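Local structure of nucleoporin NUP170 (Chaetomium thermophilum, 5HAX) at residues L309-D314 / L319-T324; I432-G437 / V476-G481; K496-C501 / D507-E512. The protein probably serves as a scaffold nucleoporin of the inner ring of the nuclear pore complex, pairing an N-terminal beta-propeller with a helical C-terminal region. All coordinates share one frame; numbering follows the deposited sequence.

Contact 1 of 3, residues L309-D314 / L319-T324; sequences LMALTD and LFLSAT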
loop_
_atom_site.group_PDB
_atom_site.type_symbol
_atom_site.label_atom_id
_atom_site.label_comp_id
_atom_site.label_asym_id
_atom_site.label_seq_id
_atom_site.Cartn_x
_atom_site.Cartn_y
_atom_site.Cartn_z
ATOM N N LEU A 309 1.764 14.182 8.292
ATOM C CA LEU A 309 0.783 14.668 7.333
ATOM C C LEU A 309 1.480 15.266 6.121
ATOM O O LEU A 309 2.490 15.961 6.259
ATOM C CB LEU A 309 -0.117 15.717 7.997
ATOM C CG LEU A 309 -1.384 16.149 7.272
ATOM C CD1 LEU A 309 -2.378 15.000 7.216
ATOM C CD2 LEU A 309 -1.983 17.358 7.970
ATOM N N MET A 310 0.928 14.995 4.940
ATOM C CA MET A 310 1.308 15.680 3.713
ATOM C C MET A 310 0.184 16.619 3.300
ATOM O O MET A 310 -0.996 16.260 3.371
ATOM C CB MET A 310 1.594 14.696 2.575
ATOM C CG MET A 310 2.263 15.348 1.368
ATOM S SD MET A 310 2.209 14.347 -0.132
ATOM C CE MET A 310 0.489 14.531 -0.600
ATOM N N ALA A 311 0.555 17.820 2.866
ATOM C CA ALA A 311 -0.391 18.813 2.375
ATOM C C ALA A 311 0.045 19.250 0.986
ATOM O O ALA A 311 1.223 19.557 0.773
ATOM C CB ALA A 311 -0.477 20.017 3.318
ATOM N N LEU A 312 -0.895 19.261 0.048
ATOM C CA LEU A 312 -0.626 19.605 -1.342
ATOM C C LEU A 312 -1.182 20.991 -1.640
ATOM O O LEU A 312 -2.359 21.258 -1.386
ATOM C CB LEU A 312 -1.247 18.575 -2.289
ATOM C CG LEU A 312 -1.001 18.828 -3.780
ATOM C CD1 LEU A 312 0.475 18.667 -4.115
ATOM C CD2 LEU A 312 -1.848 17.898 -4.627
ATOM N N THR A 313 -0.333 21.863 -2.179
ATOM C CA THR A 313 -0.750 23.188 -2.610
ATOM C C THR A 313 -1.255 23.138 -4.049
ATOM O O THR A 313 -0.986 22.195 -4.796
ATOM C CB THR A 313 0.406 24.186 -2.518
ATOM O OG1 THR A 313 1.404 23.860 -3.492
ATOM C CG2 THR A 313 1.028 24.183 -1.130
ATOM N N ASP A 314 -1.991 24.182 -4.438
ATOM C CA ASP A 314 -2.456 24.264 -5.819
ATOM C C ASP A 314 -1.325 24.550 -6.797
ATOM O O ASP A 314 -1.538 24.433 -8.006
ATOM C CB ASP A 314 -3.557 25.325 -5.959
ATOM C CG ASP A 314 -3.132 26.698 -5.462
ATOM O OD1 ASP A 314 -4.026 27.507 -5.146
ATOM O OD2 ASP A 314 -1.918 26.977 -5.391
ATOM N N LEU A 319 3.844 19.659 1.090
ATOM C CA LEU A 319 4.277 20.119 2.402
ATOM C C LEU A 319 4.171 18.959 3.385
ATOM O O LEU A 319 3.081 18.414 3.585
ATOM C CB LEU A 319 3.421 21.294 2.877
ATOM C CG LEU A 319 3.095 22.386 1.856
ATOM C CD1 LEU A 319 2.172 23.428 2.478
ATOM C CD2 LEU A 319 4.362 23.036 1.331
ATOM N N PHE A 320 5.291 18.595 4.001
ATOM C CA PHE A 320 5.336 17.503 4.967
ATOM C C PHE A 320 5.453 18.085 6.371
ATOM O O PHE A 320 6.435 18.766 6.686
ATOM C CB PHE A 320 6.500 16.562 4.664
ATOM C CG PHE A 320 6.291 15.738 3.430
ATOM C CD1 PHE A 320 5.730 14.473 3.514
ATOM C CD2 PHE A 320 6.632 16.235 2.184
ATOM C CE1 PHE A 320 5.526 13.714 2.380
ATOM C CE2 PHE A 320 6.430 15.481 1.044
ATOM C CZ PHE A 320 5.873 14.218 1.142
ATOM N N LEU A 321 4.452 17.811 7.205
ATOM C CA LEU A 321 4.350 18.400 8.532
ATOM C C LEU A 321 4.571 17.349 9.604
ATOM O O LEU A 321 4.020 16.245 9.538
ATOM C CB LEU A 321 2.983 19.052 8.749
ATOM C CG LEU A 321 2.655 20.193 7.788
ATOM C CD1 LEU A 321 1.678 19.709 6.734
ATOM C CD2 LEU A 321 2.103 21.393 8.543
ATOM N N SER A 322 5.374 17.712 10.596
ATOM C CA SER A 322 5.525 16.926 11.806
ATOM C C SER A 322 4.500 17.369 12.841
ATOM O O SER A 322 3.895 18.437 12.737
ATOM C CB SER A 322 6.934 17.080 12.378
ATOM O OG SER A 322 7.149 18.413 12.813
ATOM N N ALA A 323 4.309 16.521 13.846
ATOM C CA ALA A 323 3.509 16.860 15.009
ATOM C C ALA A 323 4.165 16.228 16.225
ATOM O O ALA A 323 4.719 15.130 16.135
ATOM C CB ALA A 323 2.061 16.380 14.868
ATOM N N THR A 324 4.111 16.929 17.355
ATOM C CA THR A 324 4.789 16.485 18.563
ATOM C C THR A 324 3.931 16.793 19.777
ATOM O O THR A 324 3.233 17.810 19.817
ATOM C CB THR A 324 6.159 17.157 18.715
ATOM O OG1 THR A 324 6.007 18.582 18.663
ATOM C CG2 THR A 324 7.101 16.709 17.607
#

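Contact 2 of 3, residues I432-G437 / V476-G481; sequences IELENG and VLTNTG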
loop_
_atom_site.group_PDB
_atom_site.type_symbol
_atom_site.label_atom_id
_atom_site.label_comp_id
_atom_site.label_asym_id
_atom_site.label_seq_id
_atom_site.Cartn_x
_atom_site.Cartn_y
_atom_site.Cartn_z
ATOM N N ILE A 432 0.908 10.535 -17.065
ATOM C CA ILE A 432 -0.107 9.704 -17.707
ATOM C C ILE A 432 -1.185 10.629 -18.251
ATOM O O ILE A 432 -1.816 11.374 -17.491
ATOM C CB ILE A 432 -0.693 8.671 -16.734
ATOM C CG1 ILE A 432 0.373 7.622 -16.400
ATOM C CG2 ILE A 432 -1.929 8.003 -17.336
ATOM C CD1 ILE A 432 0.020 6.738 -15.233
ATOM N N GLU A 433 -1.401 10.572 -19.562
ATOM C CA GLU A 433 -2.361 11.439 -20.229
ATOM C C GLU A 433 -3.731 10.774 -20.271
ATOM O O GLU A 433 -3.849 9.600 -20.639
ATOM C CB GLU A 433 -1.894 11.767 -21.648
ATOM C CG GLU A 433 -2.815 12.727 -22.390
ATOM C CD GLU A 433 -2.262 13.145 -23.739
ATOM O OE1 GLU A 433 -1.201 12.622 -24.139
ATOM O OE2 GLU A 433 -2.890 13.999 -24.400
ATOM N N LEU A 434 -4.755 11.526 -19.882
ATOM C CA LEU A 434 -6.143 11.127 -20.051
ATOM C C LEU A 434 -6.735 11.863 -21.248
ATOM O O LEU A 434 -6.374 13.007 -21.535
ATOM C CB LEU A 434 -6.957 11.428 -18.789
ATOM C CG LEU A 434 -6.438 10.811 -17.486
ATOM C CD1 LEU A 434 -7.270 11.291 -16.304
ATOM C CD2 LEU A 434 -6.428 9.285 -17.554
ATOM N N GLU A 435 -7.643 11.192 -21.951
ATOM C CA GLU A 435 -8.181 11.731 -23.192
ATOM C C GLU A 435 -8.998 12.996 -22.934
ATOM O O GLU A 435 -9.383 13.307 -21.803
ATOM C CB GLU A 435 -9.043 10.688 -23.901
ATOM C CG GLU A 435 -8.256 9.511 -24.457
ATOM C CD GLU A 435 -9.131 8.524 -25.207
ATOM O OE1 GLU A 435 -8.575 7.618 -25.866
ATOM O OE2 GLU A 435 -10.371 8.651 -25.136
ATOM N N ASN A 436 -9.255 13.732 -24.015
ATOM C CA ASN A 436 -10.057 14.945 -23.932
ATOM C C ASN A 436 -11.452 14.625 -23.413
ATOM O O ASN A 436 -12.133 13.737 -23.934
ATOM C CB ASN A 436 -10.139 15.613 -25.306
ATOM C CG ASN A 436 -11.236 16.660 -25.386
ATOM O OD1 ASN A 436 -12.245 16.467 -26.065
ATOM N ND2 ASN A 436 -11.044 17.777 -24.693
ATOM N N GLY A 437 -11.871 15.352 -22.378
ATOM C CA GLY A 437 -13.152 15.150 -21.742
ATOM C C GLY A 437 -13.087 14.395 -20.431
ATOM O O GLY A 437 -14.051 14.440 -19.659
ATOM N N VAL A 476 -8.596 4.944 -10.969
ATOM C CA VAL A 476 -8.741 6.368 -11.255
ATOM C C VAL A 476 -10.136 6.553 -11.842
ATOM O O VAL A 476 -10.385 6.212 -13.002
ATOM C CB VAL A 476 -7.653 6.872 -12.209
ATOM C CG1 VAL A 476 -7.837 8.362 -12.495
ATOM C CG2 VAL A 476 -6.276 6.603 -11.632
ATOM N N LEU A 477 -11.049 7.101 -11.043
ATOM C CA LEU A 477 -12.411 7.350 -11.500
ATOM C C LEU A 477 -12.479 8.685 -12.228
ATOM O O LEU A 477 -12.079 9.717 -11.681
ATOM C CB LEU A 477 -13.379 7.346 -10.318
ATOM C CG LEU A 477 -14.830 7.747 -10.612
ATOM C CD1 LEU A 477 -15.510 6.718 -11.502
ATOM C CD2 LEU A 477 -15.603 7.938 -9.316
ATOM N N THR A 478 -12.980 8.658 -13.458
ATOM C CA THR A 478 -13.282 9.859 -14.227
ATOM C C THR A 478 -14.779 9.900 -14.517
ATOM O O THR A 478 -15.538 9.005 -14.132
ATOM C CB THR A 478 -12.485 9.904 -15.534
ATOM O OG1 THR A 478 -13.012 8.944 -16.459
ATOM C CG2 THR A 478 -11.010 9.619 -15.286
ATOM N N ASN A 479 -15.200 10.955 -15.208
ATOM C CA ASN A 479 -16.593 11.101 -15.608
ATOM C C ASN A 479 -16.972 10.185 -16.764
ATOM O O ASN A 479 -18.144 10.170 -17.157
ATOM C CB ASN A 479 -16.880 12.556 -15.987
ATOM C CG ASN A 479 -15.999 13.050 -17.117
ATOM O OD1 ASN A 479 -14.855 12.617 -17.262
ATOM N ND2 ASN A 479 -16.527 13.961 -17.926
ATOM N N THR A 480 -16.017 9.427 -17.309
ATOM C CA THR A 480 -16.272 8.504 -18.406
ATOM C C THR A 480 -15.979 7.050 -18.067
ATOM O O THR A 480 -16.472 6.164 -18.775
ATOM C CB THR A 480 -15.436 8.888 -19.639
ATOM O OG1 THR A 480 -14.052 8.613 -19.389
ATOM C CG2 THR A 480 -15.611 10.365 -19.970
ATOM N N GLY A 481 -15.205 6.773 -17.023
ATOM C CA GLY A 481 -14.892 5.402 -16.680
ATOM C C GLY A 481 -13.886 5.331 -15.548
ATOM O O GLY A 481 -13.550 6.337 -14.919
#

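Contact 3 of 3, residues K496-C501 / D507-E512; sequences KALGNC and DALERE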
loop_
_atom_site.group_PDB
_atom_site.type_symbol
_atom_site.label_atom_id
_atom_site.label_comp_id
_atom_site.label_asym_id
_atom_site.label_seq_id
_atom_site.Cartn_x
_atom_site.Cartn_y
_atom_site.Cartn_z
ATOM N N LYS A 496 11.065 -5.964 -18.858
ATOM C CA LYS A 496 10.664 -5.176 -20.018
ATOM C C LYS A 496 11.881 -4.656 -20.771
ATOM O O LYS A 496 11.938 -4.733 -22.004
ATOM C CB LYS A 496 9.769 -4.021 -19.570
ATOM C CG LYS A 496 9.164 -3.192 -20.697
ATOM C CD LYS A 496 7.831 -3.753 -21.168
ATOM C CE LYS A 496 7.033 -2.700 -21.925
ATOM N NZ LYS A 496 5.683 -3.189 -22.320
ATOM N N ALA A 497 12.869 -4.128 -20.045
ATOM C CA ALA A 497 14.080 -3.616 -20.683
ATOM C C ALA A 497 14.804 -4.717 -21.447
ATOM O O ALA A 497 15.223 -4.522 -22.594
ATOM C CB ALA A 497 14.999 -2.997 -19.631
ATOM N N LEU A 498 14.959 -5.889 -20.825
ATOM C CA LEU A 498 15.586 -7.013 -21.512
ATOM C C LEU A 498 14.784 -7.437 -22.735
ATOM O O LEU A 498 15.366 -7.845 -23.747
ATOM C CB LEU A 498 15.749 -8.192 -20.554
ATOM C CG LEU A 498 17.114 -8.346 -19.879
ATOM C CD1 LEU A 498 17.558 -7.056 -19.202
ATOM C CD2 LEU A 498 17.069 -9.491 -18.882
ATOM N N GLY A 499 13.454 -7.346 -22.662
ATOM C CA GLY A 499 12.632 -7.674 -23.815
ATOM C C GLY A 499 12.947 -6.820 -25.028
ATOM O O GLY A 499 12.746 -7.253 -26.165
ATOM N N ASN A 500 13.445 -5.601 -24.806
ATOM C CA ASN A 500 13.872 -4.741 -25.903
ATOM C C ASN A 500 15.278 -5.069 -26.387
ATOM O O ASN A 500 15.657 -4.634 -27.479
ATOM C CB ASN A 500 13.812 -3.273 -25.478
ATOM C CG ASN A 500 12.429 -2.852 -25.022
ATOM O OD1 ASN A 500 11.423 -3.427 -25.439
ATOM N ND2 ASN A 500 12.372 -1.842 -24.162
ATOM N N CYS A 501 16.052 -5.816 -25.603
ATOM C CA CYS A 501 17.403 -6.214 -25.975
ATOM C C CYS A 501 17.446 -7.550 -26.704
ATOM O O CYS A 501 18.532 -7.983 -27.104
ATOM C CB CYS A 501 18.290 -6.289 -24.726
ATOM S SG CYS A 501 18.558 -4.702 -23.908
ATOM N N ASP A 507 26.760 -6.097 -26.641
ATOM C CA ASP A 507 27.006 -4.836 -25.955
ATOM C C ASP A 507 25.725 -4.065 -25.671
ATOM O O ASP A 507 25.742 -3.147 -24.843
ATOM C CB ASP A 507 27.951 -3.973 -26.792
ATOM C CG ASP A 507 29.258 -4.679 -27.106
ATOM O OD1 ASP A 507 30.220 -3.995 -27.516
ATOM O OD2 ASP A 507 29.322 -5.915 -26.941
ATOM N N ALA A 508 24.620 -4.410 -26.338
ATOM C CA ALA A 508 23.351 -3.742 -26.068
ATOM C C ALA A 508 22.812 -4.125 -24.697
ATOM O O ALA A 508 22.260 -3.281 -23.982
ATOM C CB ALA A 508 22.338 -4.092 -27.154
ATOM N N LEU A 509 22.953 -5.396 -24.321
ATOM C CA LEU A 509 22.543 -5.826 -22.991
ATOM C C LEU A 509 23.421 -5.191 -21.923
ATOM O O LEU A 509 22.921 -4.660 -20.925
ATOM C CB LEU A 509 22.604 -7.350 -22.893
ATOM C CG LEU A 509 22.269 -7.918 -21.514
ATOM C CD1 LEU A 509 20.807 -7.651 -21.188
ATOM C CD2 LEU A 509 22.598 -9.399 -21.447
ATOM N N GLU A 510 24.741 -5.248 -22.118
ATOM C CA GLU A 510 25.673 -4.678 -21.151
ATOM C C GLU A 510 25.367 -3.209 -20.888
ATOM O O GLU A 510 25.501 -2.730 -19.756
ATOM C CB GLU A 510 27.103 -4.848 -21.660
ATOM C CG GLU A 510 28.179 -4.407 -20.687
ATOM C CD GLU A 510 29.570 -4.527 -21.279
ATOM O OE1 GLU A 510 30.077 -5.664 -21.385
ATOM O OE2 GLU A 510 30.153 -3.485 -21.643
ATOM N N ARG A 511 24.946 -2.479 -21.922
ATOM C CA ARG A 511 24.610 -1.070 -21.749
ATOM C C ARG A 511 23.361 -0.910 -20.892
ATOM O O ARG A 511 23.338 -0.108 -19.952
ATOM C CB ARG A 511 24.407 -0.413 -23.114
ATOM C CG ARG A 511 24.439 1.107 -23.077
ATOM C CD ARG A 511 23.217 1.723 -23.748
ATOM N NE ARG A 511 22.918 1.102 -25.036
ATOM C CZ ARG A 511 23.641 1.272 -26.138
ATOM N NH1 ARG A 511 24.721 2.043 -26.120
ATOM N NH2 ARG A 511 23.286 0.663 -27.262
ATOM N N GLU A 512 22.308 -1.665 -21.209
ATOM C CA GLU A 512 21.079 -1.597 -20.426
ATOM C C GLU A 512 21.319 -2.050 -18.991
ATOM O O GLU A 512 20.770 -1.466 -18.048
ATOM C CB GLU A 512 19.999 -2.452 -21.087
ATOM C CG GLU A 512 18.576 -2.054 -20.734
ATOM C CD GLU A 512 18.157 -0.738 -21.365
ATOM O OE1 GLU A 512 18.908 -0.215 -22.216
ATOM O OE2 GLU A 512 17.074 -0.227 -21.014
#

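Contact 1 of 3, residues L309-D314 / L319-T324
Met310 lays its CG over one face of the Phe320 ring, 3.9 Å from the ring centroid and 19° off the normal, a CH-pi contact displaced toward the CE1 and CZ rim. Its SD follows obliquely, 3.9 Å from Phe320 CZ, which makes the pair a Met-aromatic contact as well. The two side chains run side by side; Met310 CG stands anti to the backbone N (chi1 -168°), a setting that brings the thioether alongside the ring. Behind them lies an antiparallel pairing in which Met310 and Phe320 form the non-hydrogen-bonded pair, flanked by the hydrogen-bonded pairs Leu309-Leu321 and Ala311-Leu319. In the Ala311-Leu319 pair both bonds are short: Leu319 N reaches Ala311 O at 2.6 Å and Ala311 N reaches Leu319 O at 2.7 Å. At the other pair Leu321 N gives a nearly linear bond to Leu309 O (176° at the hydrogen), while the return bond from Leu309 N is weak. The opposite sheet face carries Ala311 CB against Leu321 CD1 at 4.1 Å; at the strand end Thr313 CG2 meets Leu319 CD1 at 3.9 Å. Farther out, strands 293-298 and 341-348 flank this beta hairpin of the propeller, with Leu344 and Val347 meeting Leu319. Backbone bonds thus set the register, while the Met-aromatic pair on one face and aliphatic contacts on the other add apolar packing, as expected where all touching residues are buried.

Contact 2 of 3, residues I432-G437 / V476-G481
Gly437 and Asn479 meet in the N-terminal beta-propeller, where segment 432-437 runs from the end of strand 427-433 into the link to strand 440-445, and 476-481 carries the end of strand 473-478 and the turn into strand 481-487 of the next sheet. The nearest CA atoms, those of Gly437 and Thr480, are 8.1 Å apart, too far for backbone pairing, so the contact rests on side chains reaching across, one of them to a backbone carbonyl. Gly437 has a positive phi, where a CB would press against the carbonyl O of the residue before it. In the facing turn, Thr478 N bonds to Gly481 O, and Thr480 N donates to Thr478 OG1 at 3.2 Å, closing an ST turn; Asn438 OD1 also bonds to the hydroxyls of Thr478 and Thr480. Across the gap, Asn479 ND2 donates to Gly437 O at 3.1 Å, approaching nearly along the C=O axis. The acceptor lies only 4° out of the amide plane, although the angle at the hydrogen, 147°, shows a moderately bent bond. Asn479 CG sits between the backbone N and the carbonyl carbon (chi1 59°), which carries the amide toward Gly437. Its OD1 accepts from Arg439 N, so both ends of the amide pin the link around Gly437 and fix the amide's rotation. A leucine in its place would probably leave Gly437 O and Arg439 N without these partners. Deeper in, Leu434 heads toward the other segment and lies against Thr440 of strand 440-445, the neighbour of strand 473-478 in its sheet. Between the two sheets, Leu434 CD1 meets Thr478 CG2 at 4.2 Å.

Contact 3 of 3, residues K496-C501 / D507-E512
Apolar packing comes first: Leu498 and Leu509 meet through their branch ends, CD1 to CD1 at 3.9 Å, the side chains crossing at a slant. Leu509 CG is anti to the backbone N (chi1 177°), which lets a side chain that starts out along the flank of the helix bring its CD1 round to Leu498. Helix 549-562 covers the same region, Ala556 touching Leu498 and Leu555 touching both Leu509 and Cys501. A second group of contacts gathers round sulfur. Cys501 SG lies 3.9 Å from Glu512 CB and 4.0 Å from Ala508 O, van der Waals distances that lodge the thiol against one turn of the facing helix; the CA atoms of Cys501 and Leu509 come within 6.0 Å of each other. The third kind involves a charged residue used partly for its aliphatic stem. Glu512 CG lies 3.9 Å from Ala497 CB, and the bend at chi2 (71°) turns the carboxylate so that OE2 also stands beside that methyl, at 3.7 Å. The charge finds its mates elsewhere: OE1 makes a salt bridge to Lys515, and OE2 accepts a weak hydrogen bond from Trp47 NE1. A bound phosphate ion, probably from the crystallisation liquor, lies about 5 Å from the Glu512 side chain. The axes of the two short segments approach to 9.8 Å at 159° between their directions, and a brief connection joins the helices. This is the geometry of an antiparallel helical hairpin, here leading into the helical part of the chain, with helix 549-562 packed against it.

The contacts follow one another along the chain without interleaving. Contacts 1 and 2 both belong to the beta-propeller region, their centres 28 Å apart and their nearest atoms about 14 Å apart: contact 1 holds neighbouring strands within one sheet, whereas contact 2 fastens the link that leaves one sheet against the turn of the next. Strand 481-487, which starts at the end of contact 2, leads directly to helix 490-501 of contact 3. The centre of contact 3 is 33 Å from that of contact 2 and 40 Å from that of contact 1. None touches another, so they report on three separate places: within a propeller sheet, at a junction beside the next sheet, and in the helical hairpin that follows the last propeller strand.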